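Local atomic coordinates of N-hydroxyarylamine O-acetyltransferase (Bacillus cereus, PDB entry 4DMO), a protein that transfers acetyl groups to arylamines by means of a non-canonical Cys-His-Glu catalytic triad, and probably also O-acetylates N-hydroxyarylamines. Residues Q9-A12 / E17-D20; F11-I16 / K61-N66; T4-Q9 / N75-Y80; N255-H258 / G262-L265. All coordinates share one frame; numbering follows the deposited sequence.

Contact 1. Residues Q9-A12 / E17-D20; sequences QFFA and EEKD
The phenyl ring of F11 carries this contact by presenting one face to the backbone that returns from the end of its own helix. Over that face lies CA of E18, whose C-H makes a CH-pi contact: E18 CA is 4.0 Å from the centroid of the F11 ring and 19° off its normal. The next peptide nitrogen lies over the same face, also offset toward the rim, with K19 N 3.6 Å from F11 CZ. Against CD2 the carbonyl oxygen of E17 comes in obliquely, F11 CD2 to E17 O being 3.3 Å. F11 turns its CG away from the carbonyl carbon (chi1 -69°), which carries the ring off the helix and onto the peptides of 17-20. Side-chain atoms add little: K19 CB touches F11 CZ at 4.1 Å, and beyond it the lysine chain runs extended and away to a salt bridge with D26. E17 and E18 are exposed, while the ring is buried. Helix 5-14 is thus joined to the loop leading to helix 27-37, and F81 of helix 71-84 meets the F11 ring edge-to-face while also stacking with F10.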
loop_
_atom_site.group_PDB
_atom_site.type_symbol
_atom_site.label_atom_id
_atom_site.label_comp_id
_atom_site.label_asym_id
_atom_site.label_seq_id
_atom_site.Cartn_x
_atom_site.Cartn_y
_atom_site.Cartn_z
ATOM N N GLN A 9 -13.371 -0.144 -13.440
ATOM C CA GLN A 9 -13.348 -1.118 -12.352
ATOM C C GLN A 9 -12.749 -0.521 -11.092
ATOM O O GLN A 9 -13.136 -0.880 -9.979
ATOM C CB GLN A 9 -12.569 -2.343 -12.771
ATOM C CG GLN A 9 -13.062 -2.950 -14.066
ATOM C CD GLN A 9 -13.683 -4.294 -13.854
ATOM O OE1 GLN A 9 -14.379 -4.528 -12.851
ATOM N NE2 GLN A 9 -13.434 -5.206 -14.793
ATOM N N PHE A 10 -11.801 0.393 -11.276
ATOM C CA PHE A 10 -11.154 1.070 -10.172
ATOM C C PHE A 10 -12.122 1.998 -9.444
ATOM O O PHE A 10 -12.238 1.928 -8.234
ATOM C CB PHE A 10 -9.922 1.825 -10.680
ATOM C CG PHE A 10 -9.008 2.311 -9.591
ATOM C CD1 PHE A 10 -7.923 1.555 -9.178
ATOM C CD2 PHE A 10 -9.221 3.535 -8.993
ATOM C CE1 PHE A 10 -7.078 2.010 -8.177
ATOM C CE2 PHE A 10 -8.381 3.988 -7.989
ATOM C CZ PHE A 10 -7.317 3.209 -7.574
ATOM N N PHE A 11 -12.815 2.876 -10.163
ATOM C CA PHE A 11 -13.801 3.732 -9.506
ATOM C C PHE A 11 -14.839 2.841 -8.788
ATOM O O PHE A 11 -15.238 3.105 -7.647
ATOM C CB PHE A 11 -14.516 4.642 -10.514
ATOM C CG PHE A 11 -13.635 5.716 -11.127
ATOM C CD1 PHE A 11 -13.387 5.727 -12.488
ATOM C CD2 PHE A 11 -13.076 6.714 -10.352
ATOM C CE1 PHE A 11 -12.594 6.721 -13.065
ATOM C CE2 PHE A 11 -12.291 7.692 -10.926
ATOM C CZ PHE A 11 -12.045 7.685 -12.286
ATOM N N ALA A 12 -15.261 1.776 -9.459
ATOM C CA ALA A 12 -16.241 0.860 -8.888
ATOM C C ALA A 12 -15.730 0.251 -7.573
ATOM O O ALA A 12 -16.442 0.221 -6.559
ATOM C CB ALA A 12 -16.578 -0.261 -9.916
ATOM N N GLU A 17 -17.326 8.322 -7.606
ATOM C CA GLU A 17 -17.861 8.688 -8.916
ATOM C C GLU A 17 -16.886 8.395 -10.074
ATOM O O GLU A 17 -15.693 8.656 -9.982
ATOM C CB GLU A 17 -18.235 10.175 -8.918
ATOM C CG GLU A 17 -18.915 10.631 -10.207
ATOM C CD GLU A 17 -19.072 12.142 -10.300
ATOM O OE1 GLU A 17 -19.547 12.739 -9.306
ATOM O OE2 GLU A 17 -18.729 12.723 -11.363
ATOM N N GLU A 18 -17.390 7.846 -11.164
ATOM C CA GLU A 18 -16.608 7.802 -12.383
ATOM C C GLU A 18 -16.212 9.240 -12.753
ATOM O O GLU A 18 -16.913 10.187 -12.419
ATOM C CB GLU A 18 -17.411 7.155 -13.514
ATOM C CG GLU A 18 -17.663 5.655 -13.328
ATOM C CD GLU A 18 -18.303 4.990 -14.555
ATOM O OE1 GLU A 18 -18.611 5.707 -15.527
ATOM O OE2 GLU A 18 -18.461 3.745 -14.573
ATOM N N LYS A 19 -15.043 9.409 -13.364
ATOM C CA LYS A 19 -14.595 10.719 -13.838
ATOM C C LYS A 19 -13.788 10.559 -15.113
ATOM O O LYS A 19 -12.817 9.803 -15.129
ATOM C CB LYS A 19 -13.727 11.418 -12.793
ATOM C CG LYS A 19 -14.449 11.813 -11.531
ATOM C CD LYS A 19 -13.584 12.741 -10.686
ATOM C CE LYS A 19 -14.426 13.543 -9.707
ATOM N NZ LYS A 19 -13.709 14.754 -9.210
ATOM N N ASP A 20 -14.172 11.279 -16.170
ATOM C CA ASP A 20 -13.444 11.220 -17.444
ATOM C C ASP A 20 -12.222 12.139 -17.433
ATOM O O ASP A 20 -11.336 12.010 -18.280
ATOM C CB ASP A 20 -14.358 11.551 -18.630
ATOM C CG ASP A 20 -14.689 10.317 -19.485
ATOM O OD1 ASP A 20 -13.809 9.435 -19.645
ATOM O OD2 ASP A 20 -15.824 10.236 -20.006
#

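Contact 2. Residues F11-I16 / K61-N66; sequences FARLHI and KILVNN
R13 reaches from the last turn of helix 5-14 to the last turn of helix 55-64 and binds the carbonyl oxygen of I62, joining two helix C-termini in the N-terminal helical bundle of the arylamine N-acetyltransferase fold. Helix 5-14 stops at H15 in a Schellman motif, with positive phi and bonds from I16 N to F11 O and from H15 N to A12 O. The tight part is the arginine. R13 NE donates to I62 O over 2.7 Å with the acceptor in the guanidinium plane and a C=O...N angle of 161°, almost head-on to the carbonyl. A bend at chi2 (68°) swings the chain sharply enough to place NE there, while R13 CB rests on L63 CD2 at 3.9 Å. One guanidinium face is layered by the N66 amide, the planes 23° apart and R13 CD 3.5 Å from N66 OD1. That amide is held by a bond from its ND2 to V64 O, entering from above the carbonyl plane. NH1 donates to R67 O and NH2 to T37 O, so backbone carbonyls take much of the hydrogen bonding of this buried cation, and the negative helix end may favour it. The looser side is at partly exposed N66: its carbonyl is badly aligned for a direct bond, and a bridging water accepts from R13 NH1 at 2.7 Å and lies 2.8 Å from N66 O.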
loop_
_atom_site.group_PDB
_atom_site.type_symbol
_atom_site.label_atom_id
_atom_site.label_comp_id
_atom_site.label_asym_id
_atom_site.label_seq_id
_atom_site.Cartn_x
_atom_site.Cartn_y
_atom_site.Cartn_z
ATOM N N PHE A 11 -12.815 2.876 -10.163
ATOM C CA PHE A 11 -13.801 3.732 -9.506
ATOM C C PHE A 11 -14.839 2.841 -8.788
ATOM O O PHE A 11 -15.238 3.105 -7.647
ATOM C CB PHE A 11 -14.516 4.642 -10.514
ATOM C CG PHE A 11 -13.635 5.716 -11.127
ATOM C CD1 PHE A 11 -13.387 5.727 -12.488
ATOM C CD2 PHE A 11 -13.076 6.714 -10.352
ATOM C CE1 PHE A 11 -12.594 6.721 -13.065
ATOM C CE2 PHE A 11 -12.291 7.692 -10.926
ATOM C CZ PHE A 11 -12.045 7.685 -12.286
ATOM N N ALA A 12 -15.261 1.776 -9.459
ATOM C CA ALA A 12 -16.241 0.860 -8.888
ATOM C C ALA A 12 -15.730 0.251 -7.573
ATOM O O ALA A 12 -16.442 0.221 -6.559
ATOM C CB ALA A 12 -16.578 -0.261 -9.916
ATOM N N ARG A 13 -14.496 -0.240 -7.602
ATOM C CA ARG A 13 -13.870 -0.815 -6.417
ATOM C C ARG A 13 -13.856 0.198 -5.263
ATOM O O ARG A 13 -14.178 -0.140 -4.114
ATOM C CB ARG A 13 -12.457 -1.307 -6.755
ATOM C CG ARG A 13 -11.764 -2.017 -5.611
ATOM C CD ARG A 13 -12.435 -3.362 -5.288
ATOM N NE ARG A 13 -11.571 -4.154 -4.438
ATOM C CZ ARG A 13 -11.612 -4.208 -3.113
ATOM N NH1 ARG A 13 -10.724 -4.965 -2.465
ATOM N NH2 ARG A 13 -12.501 -3.517 -2.427
ATOM N N LEU A 14 -13.521 1.446 -5.567
ATOM C CA LEU A 14 -13.407 2.466 -4.519
ATOM C C LEU A 14 -14.730 3.062 -4.096
ATOM O O LEU A 14 -14.787 3.816 -3.114
ATOM C CB LEU A 14 -12.467 3.598 -4.958
ATOM C CG LEU A 14 -10.986 3.443 -4.579
ATOM C CD1 LEU A 14 -10.457 2.080 -4.997
ATOM C CD2 LEU A 14 -10.152 4.551 -5.208
ATOM N N HIS A 15 -15.795 2.727 -4.822
ATOM C CA HIS A 15 -17.122 3.313 -4.557
ATOM C C HIS A 15 -17.136 4.830 -4.640
ATOM O O HIS A 15 -17.752 5.508 -3.805
ATOM C CB HIS A 15 -17.642 2.904 -3.182
ATOM C CG HIS A 15 -17.697 1.425 -2.981
ATOM N ND1 HIS A 15 -18.214 0.565 -3.927
ATOM C CD2 HIS A 15 -17.295 0.647 -1.948
ATOM C CE1 HIS A 15 -18.133 -0.676 -3.481
ATOM N NE2 HIS A 15 -17.589 -0.650 -2.279
ATOM N N ILE A 16 -16.457 5.360 -5.648
ATOM C CA ILE A 16 -16.466 6.799 -5.915
ATOM C C ILE A 16 -16.952 7.080 -7.347
ATOM O O ILE A 16 -16.981 6.189 -8.205
ATOM C CB ILE A 16 -15.068 7.416 -5.763
ATOM C CG1 ILE A 16 -14.135 6.840 -6.825
ATOM C CG2 ILE A 16 -14.561 7.182 -4.357
ATOM C CD1 ILE A 16 -12.710 7.323 -6.714
ATOM N N LYS A 61 -7.410 -9.579 -9.679
ATOM C CA LYS A 61 -7.300 -9.866 -8.252
ATOM C C LYS A 61 -7.938 -8.754 -7.405
ATOM O O LYS A 61 -8.818 -9.010 -6.567
ATOM C CB LYS A 61 -5.827 -10.091 -7.838
ATOM C CG LYS A 61 -5.699 -10.477 -6.367
ATOM C CD LYS A 61 -4.299 -10.331 -5.779
ATOM C CE LYS A 61 -4.271 -10.785 -4.315
ATOM N NZ LYS A 61 -3.251 -9.998 -3.527
ATOM N N ILE A 62 -7.531 -7.513 -7.645
ATOM C CA ILE A 62 -7.896 -6.419 -6.764
ATOM C C ILE A 62 -9.248 -5.829 -7.109
ATOM O O ILE A 62 -10.053 -5.564 -6.223
ATOM C CB ILE A 62 -6.851 -5.225 -6.828
ATOM C CG1 ILE A 62 -5.429 -5.695 -6.565
ATOM C CG2 ILE A 62 -7.190 -4.141 -5.824
ATOM C CD1 ILE A 62 -5.153 -6.006 -5.145
ATOM N N LEU A 63 -9.482 -5.567 -8.390
ATOM C CA LEU A 63 -10.676 -4.814 -8.776
ATOM C C LEU A 63 -11.871 -5.735 -9.028
ATOM O O LEU A 63 -12.976 -5.472 -8.568
ATOM C CB LEU A 63 -10.400 -3.933 -10.000
ATOM C CG LEU A 63 -9.156 -3.061 -9.911
ATOM C CD1 LEU A 63 -9.005 -2.209 -11.157
ATOM C CD2 LEU A 63 -9.187 -2.173 -8.671
ATOM N N VAL A 64 -11.640 -6.832 -9.729
ATOM C CA VAL A 64 -12.722 -7.746 -10.062
ATOM C C VAL A 64 -13.029 -8.664 -8.884
ATOM O O VAL A 64 -14.170 -8.734 -8.442
ATOM C CB VAL A 64 -12.397 -8.591 -11.326
ATOM C CG1 VAL A 64 -13.513 -9.610 -11.598
ATOM C CG2 VAL A 64 -12.186 -7.688 -12.549
ATOM N N ASN A 65 -12.013 -9.348 -8.365
ATOM C CA ASN A 65 -12.233 -10.317 -7.290
ATOM C C ASN A 65 -12.208 -9.720 -5.869
ATOM O O ASN A 65 -12.254 -10.434 -4.886
ATOM C CB ASN A 65 -11.216 -11.450 -7.414
ATOM C CG ASN A 65 -11.497 -12.342 -8.616
ATOM O OD1 ASN A 65 -12.621 -12.393 -9.092
ATOM N ND2 ASN A 65 -10.484 -13.049 -9.095
ATOM N N ASN A 66 -12.149 -8.402 -5.794
ATOM C CA ASN A 66 -12.231 -7.639 -4.552
ATOM C C ASN A 66 -11.274 -8.102 -3.443
ATOM O O ASN A 66 -11.639 -8.145 -2.278
ATOM C CB ASN A 66 -13.689 -7.587 -4.061
ATOM C CG ASN A 66 -14.469 -6.447 -4.712
ATOM O OD1 ASN A 66 -14.889 -5.492 -4.050
ATOM N ND2 ASN A 66 -14.615 -6.519 -6.043
HETATM O O HOH W 1 -11.419 -6.278 -0.216
#

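Contact 3. Residues T4-Q9 / N75-Y80; sequences TDFQKQ and NPTMYY
F6 points its ring from helix 5-14 into helix 71-84, where Y80 and T77, one turn apart, receive it. Y80 CB sits over one face in a CH-pi contact, 4.0 Å from the F6 ring centroid and 21° off the normal; its nearest ring atom is F6 CZ. At the ring edge, near its plane, the backbone carbonyl of T77 faces F6 CE2, with T77 O to F6 CE2 at 3.4 Å. The methyl of T77 adds a lighter touch, T77 CG2 to F6 CZ 4.0 Å. With CG anti to the backbone N (chi1 -162°), F6 carries its ring toward helix 71-84. The Y80 ring itself leads away from F6 and its hydroxyl bonds E195, while T77 OG1 is tied to E73 O, one turn back in its own helix. These two helices belong to the N-terminal helical bundle of the acetyltransferase, and the start of helix 5-14 is fixed by a capping box: Q7 N donates to T4 OG1 at 3.3 Å, and T4 N donates to Q7 OE1 at 3.2 Å, closing the first turn, in which F6 lies. T4 OG1 also bonds D84, a second tie to helix 71-84, and K55 and K59 of helix 55-64 touch F6, K59 forming a salt bridge with D5. Deeper in the protein, N75 bonds I111 O of strand 103-117 and E125 and V126 just after strand 120-124.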
loop_
_atom_site.group_PDB
_atom_site.type_symbol
_atom_site.label_atom_id
_atom_site.label_comp_id
_atom_site.label_asym_id
_atom_site.label_seq_id
_atom_site.Cartn_x
_atom_site.Cartn_y
_atom_site.Cartn_z
ATOM N N THR A 4 -10.699 3.811 -19.682
ATOM C CA THR A 4 -10.415 2.381 -19.893
ATOM C C THR A 4 -11.199 1.510 -18.920
ATOM O O THR A 4 -11.825 2.010 -18.001
ATOM C CB THR A 4 -8.921 2.031 -19.738
ATOM O OG1 THR A 4 -8.541 2.138 -18.360
ATOM C CG2 THR A 4 -8.066 2.941 -20.594
ATOM N N ASP A 5 -11.168 0.203 -19.145
ATOM C CA ASP A 5 -11.839 -0.738 -18.259
ATOM C C ASP A 5 -11.173 -0.705 -16.865
ATOM O O ASP A 5 -11.851 -0.757 -15.834
ATOM C CB ASP A 5 -11.787 -2.150 -18.857
ATOM C CG ASP A 5 -12.609 -3.159 -18.061
ATOM O OD1 ASP A 5 -12.070 -4.254 -17.770
ATOM O OD2 ASP A 5 -13.786 -2.863 -17.735
ATOM N N PHE A 6 -9.844 -0.633 -16.843
ATOM C CA PHE A 6 -9.116 -0.530 -15.584
ATOM C C PHE A 6 -9.667 0.611 -14.750
ATOM O O PHE A 6 -9.983 0.422 -13.585
ATOM C CB PHE A 6 -7.613 -0.350 -15.815
ATOM C CG PHE A 6 -6.782 -0.673 -14.598
ATOM C CD1 PHE A 6 -6.178 -1.913 -14.469
ATOM C CD2 PHE A 6 -6.636 0.252 -13.567
ATOM C CE1 PHE A 6 -5.425 -2.223 -13.340
ATOM C CE2 PHE A 6 -5.882 -0.055 -12.432
ATOM C CZ PHE A 6 -5.290 -1.287 -12.321
ATOM N N GLN A 7 -9.794 1.791 -15.354
ATOM C CA GLN A 7 -10.338 2.970 -14.671
ATOM C C GLN A 7 -11.761 2.740 -14.141
ATOM O O GLN A 7 -12.101 3.115 -13.008
ATOM C CB GLN A 7 -10.346 4.160 -15.628
ATOM C CG GLN A 7 -8.970 4.730 -15.935
ATOM C CD GLN A 7 -9.037 6.010 -16.768
ATOM O OE1 GLN A 7 -9.025 5.958 -18.000
ATOM N NE2 GLN A 7 -9.111 7.163 -16.095
ATOM N N LYS A 8 -12.603 2.129 -14.965
ATOM C CA LYS A 8 -13.991 1.930 -14.571
ATOM C C LYS A 8 -14.089 0.973 -13.368
ATOM O O LYS A 8 -14.791 1.256 -12.399
ATOM C CB LYS A 8 -14.800 1.386 -15.752
ATOM C CG LYS A 8 -16.285 1.316 -15.493
ATOM C CD LYS A 8 -17.048 0.647 -16.643
ATOM C CE LYS A 8 -18.543 0.443 -16.321
ATOM N NZ LYS A 8 -19.233 -0.398 -17.354
ATOM N N GLN A 9 -13.371 -0.144 -13.440
ATOM C CA GLN A 9 -13.348 -1.118 -12.352
ATOM C C GLN A 9 -12.749 -0.521 -11.092
ATOM O O GLN A 9 -13.136 -0.880 -9.979
ATOM C CB GLN A 9 -12.569 -2.343 -12.771
ATOM C CG GLN A 9 -13.062 -2.950 -14.066
ATOM C CD GLN A 9 -13.683 -4.294 -13.854
ATOM O OE1 GLN A 9 -14.379 -4.528 -12.851
ATOM N NE2 GLN A 9 -13.434 -5.206 -14.793
ATOM N N ASN A 75 0.585 -0.599 -4.924
ATOM C CA ASN A 75 1.153 0.571 -5.567
ATOM C C ASN A 75 1.191 0.486 -7.097
ATOM O O ASN A 75 0.882 1.476 -7.779
ATOM C CB ASN A 75 2.511 0.929 -4.958
ATOM C CG ASN A 75 2.359 1.595 -3.635
ATOM O OD1 ASN A 75 1.439 2.371 -3.438
ATOM N ND2 ASN A 75 3.223 1.256 -2.689
ATOM N N PRO A 76 1.514 -0.695 -7.653
ATOM C CA PRO A 76 1.361 -0.795 -9.112
ATOM C C PRO A 76 -0.096 -0.679 -9.558
ATOM O O PRO A 76 -0.354 -0.104 -10.609
ATOM C CB PRO A 76 1.918 -2.173 -9.426
ATOM C CG PRO A 76 2.951 -2.391 -8.330
ATOM C CD PRO A 76 2.290 -1.815 -7.105
ATOM N N THR A 77 -1.036 -1.173 -8.763
ATOM C CA THR A 77 -2.446 -0.976 -9.088
ATOM C C THR A 77 -2.759 0.506 -9.266
ATOM O O THR A 77 -3.440 0.883 -10.205
ATOM C CB THR A 77 -3.391 -1.542 -7.992
ATOM O OG1 THR A 77 -3.199 -2.941 -7.882
ATOM C CG2 THR A 77 -4.854 -1.289 -8.323
ATOM N N MET A 78 -2.295 1.332 -8.326
ATOM C CA MET A 78 -2.581 2.762 -8.341
ATOM C C MET A 78 -1.813 3.396 -9.505
ATOM O O MET A 78 -2.348 4.162 -10.296
ATOM C CB MET A 78 -2.202 3.392 -7.000
ATOM C CG MET A 78 -2.221 4.924 -6.974
ATOM S SD MET A 78 -3.845 5.671 -7.271
ATOM C CE MET A 78 -4.624 5.414 -5.694
ATOM N N TYR A 79 -0.563 3.013 -9.630
ATOM C CA TYR A 79 0.221 3.376 -10.792
ATOM C C TYR A 79 -0.571 3.223 -12.113
ATOM O O TYR A 79 -0.686 4.188 -12.860
ATOM C CB TYR A 79 1.473 2.508 -10.819
ATOM C CG TYR A 79 2.236 2.560 -12.109
ATOM C CD1 TYR A 79 2.946 3.686 -12.452
ATOM C CD2 TYR A 79 2.268 1.462 -12.974
ATOM C CE1 TYR A 79 3.656 3.745 -13.620
ATOM C CE2 TYR A 79 2.984 1.506 -14.141
ATOM C CZ TYR A 79 3.679 2.660 -14.456
ATOM O OH TYR A 79 4.393 2.747 -15.609
ATOM N N TYR A 80 -1.110 2.032 -12.405
ATOM C CA TYR A 80 -1.868 1.819 -13.655
ATOM C C TYR A 80 -3.083 2.717 -13.759
ATOM O O TYR A 80 -3.334 3.301 -14.817
ATOM C CB TYR A 80 -2.309 0.357 -13.846
ATOM C CG TYR A 80 -1.145 -0.594 -14.032
ATOM C CD1 TYR A 80 -0.280 -0.477 -15.105
ATOM C CD2 TYR A 80 -0.893 -1.579 -13.097
ATOM C CE1 TYR A 80 0.776 -1.330 -15.237
ATOM C CE2 TYR A 80 0.144 -2.421 -13.219
ATOM C CZ TYR A 80 0.987 -2.303 -14.285
ATOM O OH TYR A 80 2.041 -3.172 -14.400
#

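Contact 4. Residues N255-H258 / G262-L265; sequences NLLH and GITL
H258 O accepts the shortest polar bond of this contact, from G262 N at 2.9 Å. One residue earlier, L257 O takes the amide of I263 at 3.0 Å, I263 N to L257 O, with a fairly straight N-H...O angle of 161°. G262 N thereby closes the last i to i+4 bond, while I263 N reaches one residue further back. Both donors come from above the carbonyl planes, that of I263 46° out. These two bonds tie the start of the C-terminal tail 262-265 to the last turns of the helix. Apolar packing follows the same course. L257 CB lies 4.1 Å from I263 CB, and further along the tail L257 CD1 meets L265 CD1 at 4.2 Å, the two leucine side chains slanting across each other. L257 and I263 are buried and both also touch I219 of strand 218-223; L43 of helix 43-46 meets L257 and L265. The exposed flank is polar: H258, its CG anti to the backbone N (chi1 175°), runs side by side with T264, both pointing the same way, and packs its CD2 3.6 Å from T264 OG1. I263 and L265 also touch R67, so the tail joins helix 250-261 to the residues just after helix 55-64. A residue with positive phi just past the final helical turn, here G262, followed by chain that turns sharply across the helix end, is the classic glycine-terminated helix C-terminus.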
loop_
_atom_site.group_PDB
_atom_site.type_symbol
_atom_site.label_atom_id
_atom_site.label_comp_id
_atom_site.label_asym_id
_atom_site.label_seq_id
_atom_site.Cartn_x
_atom_site.Cartn_y
_atom_site.Cartn_z
ATOM N N ASN A 255 -15.562 -15.544 8.031
ATOM C CA ASN A 255 -16.537 -14.493 8.229
ATOM C C ASN A 255 -15.865 -13.135 8.424
ATOM O O ASN A 255 -16.235 -12.170 7.777
ATOM C CB ASN A 255 -17.449 -14.831 9.414
ATOM C CG ASN A 255 -18.359 -16.002 9.120
ATOM O OD1 ASN A 255 -18.756 -16.217 7.979
ATOM N ND2 ASN A 255 -18.660 -16.784 10.137
ATOM N N LEU A 256 -14.872 -13.075 9.291
ATOM C CA LEU A 256 -14.158 -11.843 9.546
ATOM C C LEU A 256 -13.460 -11.286 8.298
ATOM O O LEU A 256 -13.393 -10.076 8.098
ATOM C CB LEU A 256 -13.140 -12.052 10.659
ATOM C CG LEU A 256 -13.720 -12.035 12.083
ATOM C CD1 LEU A 256 -12.682 -12.472 13.138
ATOM C CD2 LEU A 256 -14.273 -10.661 12.434
ATOM N N LEU A 257 -12.879 -12.167 7.503
ATOM C CA LEU A 257 -12.196 -11.742 6.302
ATOM C C LEU A 257 -13.186 -11.041 5.433
ATOM O O LEU A 257 -12.897 -10.006 4.858
ATOM C CB LEU A 257 -11.579 -12.925 5.563
ATOM C CG LEU A 257 -10.229 -13.430 6.068
ATOM C CD1 LEU A 257 -9.829 -14.653 5.255
ATOM C CD2 LEU A 257 -9.159 -12.395 5.967
ATOM N N HIS A 258 -14.386 -11.595 5.368
ATOM C CA HIS A 258 -15.403 -11.031 4.498
ATOM C C HIS A 258 -16.070 -9.809 5.095
ATOM O O HIS A 258 -16.168 -8.761 4.452
ATOM C CB HIS A 258 -16.479 -12.059 4.165
ATOM C CG HIS A 258 -17.596 -11.478 3.369
ATOM N ND1 HIS A 258 -18.836 -11.214 3.913
ATOM C CD2 HIS A 258 -17.646 -11.048 2.089
ATOM C CE1 HIS A 258 -19.608 -10.671 2.993
ATOM N NE2 HIS A 258 -18.913 -10.568 1.872
ATOM N N GLY A 262 -13.817 -7.541 3.183
ATOM C CA GLY A 262 -14.352 -7.743 1.845
ATOM C C GLY A 262 -13.547 -8.799 1.133
ATOM O O GLY A 262 -13.524 -8.860 -0.102
ATOM N N ILE A 263 -12.874 -9.641 1.918
ATOM C CA ILE A 263 -12.057 -10.696 1.345
ATOM C C ILE A 263 -12.789 -12.041 1.362
ATOM O O ILE A 263 -13.294 -12.475 2.395
ATOM C CB ILE A 263 -10.729 -10.850 2.085
ATOM C CG1 ILE A 263 -9.834 -9.642 1.840
ATOM C CG2 ILE A 263 -9.987 -12.078 1.565
ATOM C CD1 ILE A 263 -8.573 -9.646 2.662
ATOM N N THR A 264 -12.865 -12.671 0.194
ATOM C CA THR A 264 -13.374 -14.038 0.066
ATOM C C THR A 264 -12.378 -14.793 -0.773
ATOM O O THR A 264 -12.061 -14.372 -1.890
ATOM C CB THR A 264 -14.735 -14.080 -0.623
ATOM O OG1 THR A 264 -15.671 -13.304 0.131
ATOM C CG2 THR A 264 -15.233 -15.515 -0.749
ATOM N N LEU A 265 -11.831 -15.867 -0.218
ATOM C CA LEU A 265 -10.763 -16.611 -0.883
ATOM C C LEU A 265 -11.315 -17.696 -1.809
ATOM O O LEU A 265 -12.471 -18.072 -1.657
ATOM C CB LEU A 265 -9.836 -17.235 0.162
ATOM C CG LEU A 265 -9.171 -16.227 1.115
ATOM C CD1 LEU A 265 -8.317 -16.983 2.114
ATOM C CD2 LEU A 265 -8.337 -15.244 0.348
#

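Overall arrangement
Contacts 1, 2 and 3 all use helix 5-14 and touch one another, placing that helix against the loop 17-20, helix 55-64 and helix 71-84 in turn. Contacts 2 and 3 are buried, whereas 1 and 4 are part buried, part surface. Chemistry follows place: contacts 1 and 3 rest on a phenyl ring over backbone or CB atoms, contact 2 on a buried arginine gripping carbonyls, and contact 4 on backbone N-H to carbonyl hydrogen bonds at a helix end. Contact 4 stands apart, its centre about 22 to 24 Å from those of contacts 1 and 3. It meets contact 2 where N66 CB packs 4.2 Å from G262 O.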